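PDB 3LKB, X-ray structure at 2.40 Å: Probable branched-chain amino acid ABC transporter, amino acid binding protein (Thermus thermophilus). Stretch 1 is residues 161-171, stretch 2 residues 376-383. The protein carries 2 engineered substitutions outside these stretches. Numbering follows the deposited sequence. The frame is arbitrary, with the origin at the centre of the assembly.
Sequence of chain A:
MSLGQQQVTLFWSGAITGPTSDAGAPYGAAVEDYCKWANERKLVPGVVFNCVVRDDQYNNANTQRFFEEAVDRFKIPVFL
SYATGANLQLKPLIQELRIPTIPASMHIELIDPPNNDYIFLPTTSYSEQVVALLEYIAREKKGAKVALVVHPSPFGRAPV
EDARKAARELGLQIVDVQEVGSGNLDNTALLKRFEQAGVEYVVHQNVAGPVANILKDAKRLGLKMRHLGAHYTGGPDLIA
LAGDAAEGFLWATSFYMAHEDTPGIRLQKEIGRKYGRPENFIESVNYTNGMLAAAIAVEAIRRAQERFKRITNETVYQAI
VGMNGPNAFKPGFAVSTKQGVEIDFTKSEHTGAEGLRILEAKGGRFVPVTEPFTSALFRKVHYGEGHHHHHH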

ATOM      1  N   GLU A 161     -13.415 -26.183   4.121  1.00 16.45           N
ATOM      2  CA  GLU A 161     -14.399 -27.226   4.416  1.00 16.81           C
ATOM      3  C   GLU A 161     -15.468 -27.474   3.330  1.00 16.51           C
ATOM      4  O   GLU A 161     -15.781 -28.633   3.024  1.00 15.54           O
ATOM      5  CB  GLU A 161     -15.031 -27.000   5.783  1.00 18.17           C
ATOM      6  CG  GLU A 161     -14.054 -27.416   6.937  1.00 25.32           C
ATOM      7  CD  GLU A 161     -13.286 -28.777   6.687  1.00 31.20           C
ATOM      8  OE1 GLU A 161     -13.969 -29.850   6.567  1.00 31.65           O
ATOM      9  OE2 GLU A 161     -12.012 -28.740   6.629  1.00 30.23           O
ATOM     10  N   ASP A 162     -16.005 -26.417   2.725  1.00 15.17           N
ATOM     11  CA  ASP A 162     -16.960 -26.604   1.637  1.00 14.62           C
ATOM     12  C   ASP A 162     -16.298 -27.248   0.442  1.00 13.89           C
ATOM     13  O   ASP A 162     -16.919 -28.033  -0.266  1.00 12.74           O
ATOM     14  CB  ASP A 162     -17.700 -25.295   1.299  1.00 14.88           C
ATOM     15  CG  ASP A 162     -18.607 -24.845   2.445  1.00 16.99           C
ATOM     16  OD1 ASP A 162     -19.203 -25.717   3.102  1.00 19.57           O
ATOM     17  OD2 ASP A 162     -18.716 -23.640   2.736  1.00 19.31           O
ATOM     18  N   ALA A 163     -15.012 -26.992   0.258  1.00 14.10           N
ATOM     19  CA  ALA A 163     -14.288 -27.621  -0.843  1.00 15.16           C
ATOM     20  C   ALA A 163     -14.078 -29.121  -0.617  1.00 16.08           C
ATOM     21  O   ALA A 163     -14.206 -29.914  -1.534  1.00 16.04           O
ATOM     22  CB  ALA A 163     -12.971 -26.935  -1.065  1.00 14.82           C
ATOM     23  N   ARG A 164     -13.745 -29.508   0.608  1.00 17.38           N
ATOM     24  CA  ARG A 164     -13.505 -30.903   0.883  1.00 19.12           C
ATOM     25  C   ARG A 164     -14.802 -31.652   0.629  1.00 19.96           C
ATOM     26  O   ARG A 164     -14.833 -32.675  -0.098  1.00 20.33           O
ATOM     27  CB  ARG A 164     -13.003 -31.136   2.313  1.00 18.93           C
ATOM     28  CG  ARG A 164     -11.592 -30.602   2.585  1.00 22.26           C
ATOM     29  CD  ARG A 164     -11.059 -31.195   3.906  1.00 27.26           C
ATOM     30  NE  ARG A 164      -9.806 -30.623   4.429  1.00 27.23           N
ATOM     31  CZ  ARG A 164      -8.586 -31.069   4.104  1.00 29.88           C
ATOM     32  NH1 ARG A 164      -8.465 -32.064   3.228  1.00 29.25           N
ATOM     33  NH2 ARG A 164      -7.484 -30.514   4.635  1.00 29.30           N
ATOM     34  N   LYS A 165     -15.892 -31.155   1.189  1.00 19.98           N
ATOM     35  CA  LYS A 165     -17.080 -31.921   0.981  1.00 21.01           C
ATOM     36  C   LYS A 165     -17.569 -31.898  -0.463  1.00 20.42           C
ATOM     37  O   LYS A 165     -18.086 -32.904  -0.911  1.00 21.17           O
ATOM     38  CB  LYS A 165     -18.163 -31.710   2.050  1.00 21.86           C
ATOM     39  CG  LYS A 165     -18.823 -30.423   2.116  1.00 26.45           C
ATOM     40  CD  LYS A 165     -18.338 -29.638   3.354  1.00 33.33           C
ATOM     41  CE  LYS A 165     -18.611 -30.343   4.666  1.00 35.94           C
ATOM     42  NZ  LYS A 165     -19.512 -29.502   5.529  1.00 38.88           N
ATOM     43  N   ALA A 166     -17.371 -30.791  -1.196  1.00 19.62           N
ATOM     44  CA  ALA A 166     -17.678 -30.755  -2.625  1.00 17.99           C
ATOM     45  C   ALA A 166     -16.787 -31.706  -3.413  1.00 17.25           C
ATOM     46  O   ALA A 166     -17.267 -32.369  -4.311  1.00 15.88           O
ATOM     47  CB  ALA A 166     -17.585 -29.315  -3.191  1.00 18.01           C
ATOM     48  N   ALA A 167     -15.502 -31.781  -3.068  1.00 17.07           N
ATOM     49  CA  ALA A 167     -14.574 -32.658  -3.774  1.00 18.07           C
ATOM     50  C   ALA A 167     -15.013 -34.093  -3.639  1.00 19.61           C
ATOM     51  O   ALA A 167     -14.995 -34.863  -4.601  1.00 19.21           O
ATOM     52  CB  ALA A 167     -13.191 -32.515  -3.248  1.00 17.61           C
ATOM     53  N   ARG A 168     -15.438 -34.429  -2.435  1.00 21.60           N
ATOM     54  CA  ARG A 168     -15.942 -35.732  -2.168  1.00 24.70           C
ATOM     55  C   ARG A 168     -17.144 -35.992  -3.093  1.00 24.52           C
ATOM     56  O   ARG A 168     -17.193 -37.017  -3.785  1.00 24.54           O
ATOM     57  CB  ARG A 168     -16.273 -35.881  -0.670  1.00 25.90           C
ATOM     58  CG  ARG A 168     -17.358 -36.905  -0.380  1.00 32.04           C
ATOM     59  CD  ARG A 168     -17.816 -36.870   1.094  1.00 43.44           C
ATOM     60  NE  ARG A 168     -18.375 -38.151   1.576  1.00 49.38           N
ATOM     61  CZ  ARG A 168     -19.514 -38.726   1.157  1.00 53.60           C
ATOM     62  NH1 ARG A 168     -20.274 -38.182   0.183  1.00 52.51           N
ATOM     63  NH2 ARG A 168     -19.884 -39.886   1.712  1.00 55.26           N
ATOM     64  N   GLU A 169     -18.079 -35.054  -3.152  1.00 24.33           N
ATOM     65  CA  GLU A 169     -19.306 -35.295  -3.917  1.00 25.31           C
ATOM     66  C   GLU A 169     -19.060 -35.485  -5.404  1.00 24.84           C
ATOM     67  O   GLU A 169     -19.811 -36.190  -6.072  1.00 25.05           O
ATOM     68  CB  GLU A 169     -20.317 -34.174  -3.704  1.00 26.35           C
ATOM     69  CG  GLU A 169     -21.046 -34.242  -2.373  1.00 31.37           C
ATOM     70  CD  GLU A 169     -22.233 -35.208  -2.408  1.00 38.84           C
ATOM     71  OE1 GLU A 169     -22.787 -35.428  -3.516  1.00 43.60           O
ATOM     72  OE2 GLU A 169     -22.608 -35.752  -1.345  1.00 40.55           O
ATOM     73  N   LEU A 170     -18.000 -34.853  -5.905  1.00 24.28           N
ATOM     74  CA  LEU A 170     -17.662 -34.794  -7.327  1.00 22.93           C
ATOM     75  C   LEU A 170     -16.708 -35.898  -7.733  1.00 22.25           C
ATOM     76  O   LEU A 170     -16.394 -36.038  -8.905  1.00 22.60           O
ATOM     77  CB  LEU A 170     -16.972 -33.461  -7.638  1.00 22.20           C
ATOM     78  CG  LEU A 170     -17.837 -32.214  -7.637  1.00 22.45           C
ATOM     79  CD1 LEU A 170     -16.922 -31.030  -7.593  1.00 18.89           C
ATOM     80  CD2 LEU A 170     -18.820 -32.147  -8.855  1.00 22.88           C
ATOM     81  N   GLY A 171     -16.205 -36.630  -6.753  1.00 21.56           N
ATOM     82  CA  GLY A 171     -15.219 -37.661  -6.990  1.00 21.21           C
ATOM     83  C   GLY A 171     -13.812 -37.142  -7.251  1.00 21.61           C
ATOM     84  O   GLY A 171     -13.051 -37.801  -7.973  1.00 22.71           O
ATOM     85  N   ALA A 376     -25.741 -25.021  -7.249  1.00 13.85           N
ATOM     86  CA  ALA A 376     -26.578 -25.851  -6.390  1.00 13.88           C
ATOM     87  C   ALA A 376     -25.717 -26.810  -5.544  1.00 14.32           C
ATOM     88  O   ALA A 376     -26.035 -27.054  -4.356  1.00 15.15           O
ATOM     89  CB  ALA A 376     -27.588 -26.613  -7.223  1.00 13.39           C
ATOM     90  N   LEU A 377     -24.631 -27.347  -6.118  1.00 13.72           N
ATOM     91  CA  LEU A 377     -23.678 -28.136  -5.309  1.00 13.73           C
ATOM     92  C   LEU A 377     -23.224 -27.424  -3.994  1.00 13.82           C
ATOM     93  O   LEU A 377     -23.243 -28.009  -2.894  1.00 14.70           O
ATOM     94  CB  LEU A 377     -22.462 -28.536  -6.124  1.00 12.86           C
ATOM     95  CG  LEU A 377     -21.440 -29.428  -5.386  1.00 13.78           C
ATOM     96  CD1 LEU A 377     -22.123 -30.625  -4.716  1.00 13.89           C
ATOM     97  CD2 LEU A 377     -20.347 -29.950  -6.326  1.00 12.89           C
ATOM     98  N   PHE A 378     -22.802 -26.174  -4.112  1.00 13.51           N
ATOM     99  CA  PHE A 378     -22.513 -25.362  -2.941  1.00 13.35           C
ATOM    100  C   PHE A 378     -23.643 -25.402  -1.920  1.00 13.78           C
ATOM    101  O   PHE A 378     -23.397 -25.526  -0.707  1.00 13.72           O
ATOM    102  CB  PHE A 378     -22.223 -23.903  -3.314  1.00 12.71           C
ATOM    103  CG  PHE A 378     -22.378 -22.952  -2.155  1.00 11.53           C
ATOM    104  CD1 PHE A 378     -21.523 -23.011  -1.075  1.00  9.60           C
ATOM    105  CD2 PHE A 378     -23.395 -22.024  -2.137  1.00  9.47           C
ATOM    106  CE1 PHE A 378     -21.672 -22.147   0.022  1.00  8.07           C
ATOM    107  CE2 PHE A 378     -23.529 -21.164  -1.065  1.00 14.78           C
ATOM    108  CZ  PHE A 378     -22.675 -21.236   0.030  1.00  8.13           C
ATOM    109  N   ARG A 379     -24.881 -25.268  -2.381  1.00 13.94           N
ATOM    110  CA  ARG A 379     -25.965 -25.266  -1.412  1.00 14.65           C
ATOM    111  C   ARG A 379     -26.161 -26.656  -0.777  1.00 15.07           C
ATOM    112  O   ARG A 379     -26.358 -26.731   0.435  1.00 14.33           O
ATOM    113  CB  ARG A 379     -27.252 -24.683  -1.978  1.00 14.71           C
ATOM    114  CG  ARG A 379     -27.171 -23.241  -2.319  1.00 14.19           C
ATOM    115  CD  ARG A 379     -28.179 -22.883  -3.372  1.00 18.70           C
ATOM    116  NE  ARG A 379     -28.246 -21.439  -3.655  1.00 24.03           N
ATOM    117  CZ  ARG A 379     -27.273 -20.694  -4.211  1.00 23.06           C
ATOM    118  NH1 ARG A 379     -26.115 -21.221  -4.576  1.00 22.36           N
ATOM    119  NH2 ARG A 379     -27.478 -19.406  -4.438  1.00 24.39           N
ATOM    120  N   LYS A 380     -26.046 -27.746  -1.551  1.00 15.81           N
ATOM    121  CA  LYS A 380     -26.113 -29.056  -0.887  1.00 17.30           C
ATOM    122  C   LYS A 380     -25.029 -29.269   0.177  1.00 16.68           C
ATOM    123  O   LYS A 380     -25.351 -29.609   1.295  1.00 15.91           O
ATOM    124  CB  LYS A 380     -26.249 -30.275  -1.821  1.00 17.80           C
ATOM    125  CG  LYS A 380     -25.253 -30.384  -2.934  1.00 23.99           C
ATOM    126  CD  LYS A 380     -25.826 -29.942  -4.372  1.00 29.92           C
ATOM    127  CE  LYS A 380     -26.510 -31.088  -5.219  1.00 29.98           C
ATOM    128  NZ  LYS A 380     -26.292 -31.010  -6.694  1.00 25.09           N
ATOM    129  N   VAL A 381     -23.758 -29.040  -0.149  1.00 17.20           N
ATOM    130  CA  VAL A 381     -22.708 -29.292   0.843  1.00 17.09           C
ATOM    131  C   VAL A 381     -22.780 -28.342   2.024  1.00 17.41           C
ATOM    132  O   VAL A 381     -22.422 -28.708   3.146  1.00 18.62           O
ATOM    133  CB  VAL A 381     -21.273 -29.373   0.241  1.00 16.92           C
ATOM    134  CG1 VAL A 381     -21.270 -30.362  -0.941  1.00 17.98           C
ATOM    135  CG2 VAL A 381     -20.720 -27.997  -0.162  1.00 16.31           C
ATOM    136  N   HIS A 382     -23.244 -27.131   1.791  1.00 17.39           N
ATOM    137  CA  HIS A 382     -23.259 -26.166   2.858  1.00 17.66           C
ATOM    138  C   HIS A 382     -24.527 -26.143   3.711  1.00 19.14           C
ATOM    139  O   HIS A 382     -24.435 -26.010   4.913  1.00 19.41           O
ATOM    140  CB  HIS A 382     -22.908 -24.764   2.361  1.00 16.86           C
ATOM    141  CG  HIS A 382     -22.522 -23.850   3.472  1.00 14.41           C
ATOM    142  ND1 HIS A 382     -23.417 -22.995   4.071  1.00 13.60           N
ATOM    143  CD2 HIS A 382     -21.373 -23.750   4.177  1.00 12.93           C
ATOM    144  CE1 HIS A 382     -22.825 -22.375   5.070  1.00 13.37           C
ATOM    145  NE2 HIS A 382     -21.582 -22.819   5.158  1.00 14.06           N
ATOM    146  N   TYR A 383     -25.701 -26.254   3.091  1.00 20.96           N
ATOM    147  CA  TYR A 383     -26.973 -26.205   3.800  1.00 22.61           C
ATOM    148  C   TYR A 383     -27.640 -27.596   3.989  1.00 23.94           C
ATOM    149  O   TYR A 383     -28.551 -27.725   4.821  1.00 24.68           O
ATOM    150  CB  TYR A 383     -27.925 -25.225   3.106  1.00 22.61           C
ATOM    151  CG  TYR A 383     -27.464 -23.762   3.192  1.00 24.52           C
ATOM    152  CD1 TYR A 383     -27.573 -23.030   4.392  1.00 26.54           C
ATOM    153  CD2 TYR A 383     -26.894 -23.129   2.086  1.00 23.37           C
ATOM    154  CE1 TYR A 383     -27.133 -21.691   4.454  1.00 28.41           C
ATOM    155  CE2 TYR A 383     -26.456 -21.830   2.129  1.00 25.33           C
ATOM    156  CZ  TYR A 383     -26.572 -21.111   3.304  1.00 29.57           C
ATOM    157  OH  TYR A 383     -26.114 -19.821   3.321  1.00 31.45           O
TER

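Two helices far apart in sequence, 161-170 and 376-383, cross here at 112° with a closest axial approach of 9.3 Å. Helices so steeply crossed share only a short length, and the contact is accordingly small, 390 Å² with both sides summed. It rests on Val381, Leu377 and Asp162, and no hydrogen bond joins the two stretches.

Val381 covers the most surface. Its CA-to-CB bond points toward the other helix, and its side chain sits as a knob in the hole formed by Asp162, Lys165, Ala166 and Glu169. These positions, i, i+3, i+4 and i+7, outline a diamond on one helical surface, the classic socket for a single side chain. The two methyls of Val381 spread across it: CG2 lies 3.8 Å from Asp162 O, while CG1 lies 3.9 Å from Ala166 N and 4.1 Å from Glu169 CG. A beta-branched residue therefore touches backbone as well as side chains. Ala166 offers its backbone N to Val381 CG1, and Ala166 CB is 4.4 Å from the same Val381 CG1. The tightest approach is to the aliphatic part of Lys165, whose CG lies 3.3 Å from Val381 CB. Here too the backbones come nearest, with Lys165 CA and Val381 CA 6.2 Å apart.

Leu377 stands one helical turn before Val381 and also points toward the partner. With chi1 t and chi2 p, it reaches the last turn of the first helix, where Leu377 CD2 lies 3.6 Å from Leu170 CG and 4.2 Å from Ala166 CB. The other methyl, Leu377 CD1, is 4.1 Å from Glu169 CB, so the methylene of a charged residue serves as apolar surface. Ala166 thus meets both Leu377 and Val381, and the spacing i, i+4 supplies two neighbouring apolar contacts from one side of the second helix.

Asp162 provides the polar end. Its CA-to-CB bond points sideways, but the end of its side chain comes nearer the second helix. The residue is buried, and OD2 is hydrogen-bonded elsewhere in the structure, which helps account for a charged group in such a place. Asp162 OD2 also lies 4.3 Å from Phe378 CE1, at the edge of that ring and near its plane, where the partly positive ring hydrogens suit an oxygen. His382 packs against the same carboxylate.

The rule to read here is economical: one valine in a four-residue socket, one leucine a turn away, and a buried aspartate whose OD2 is hydrogen-bonded elsewhere in the structure.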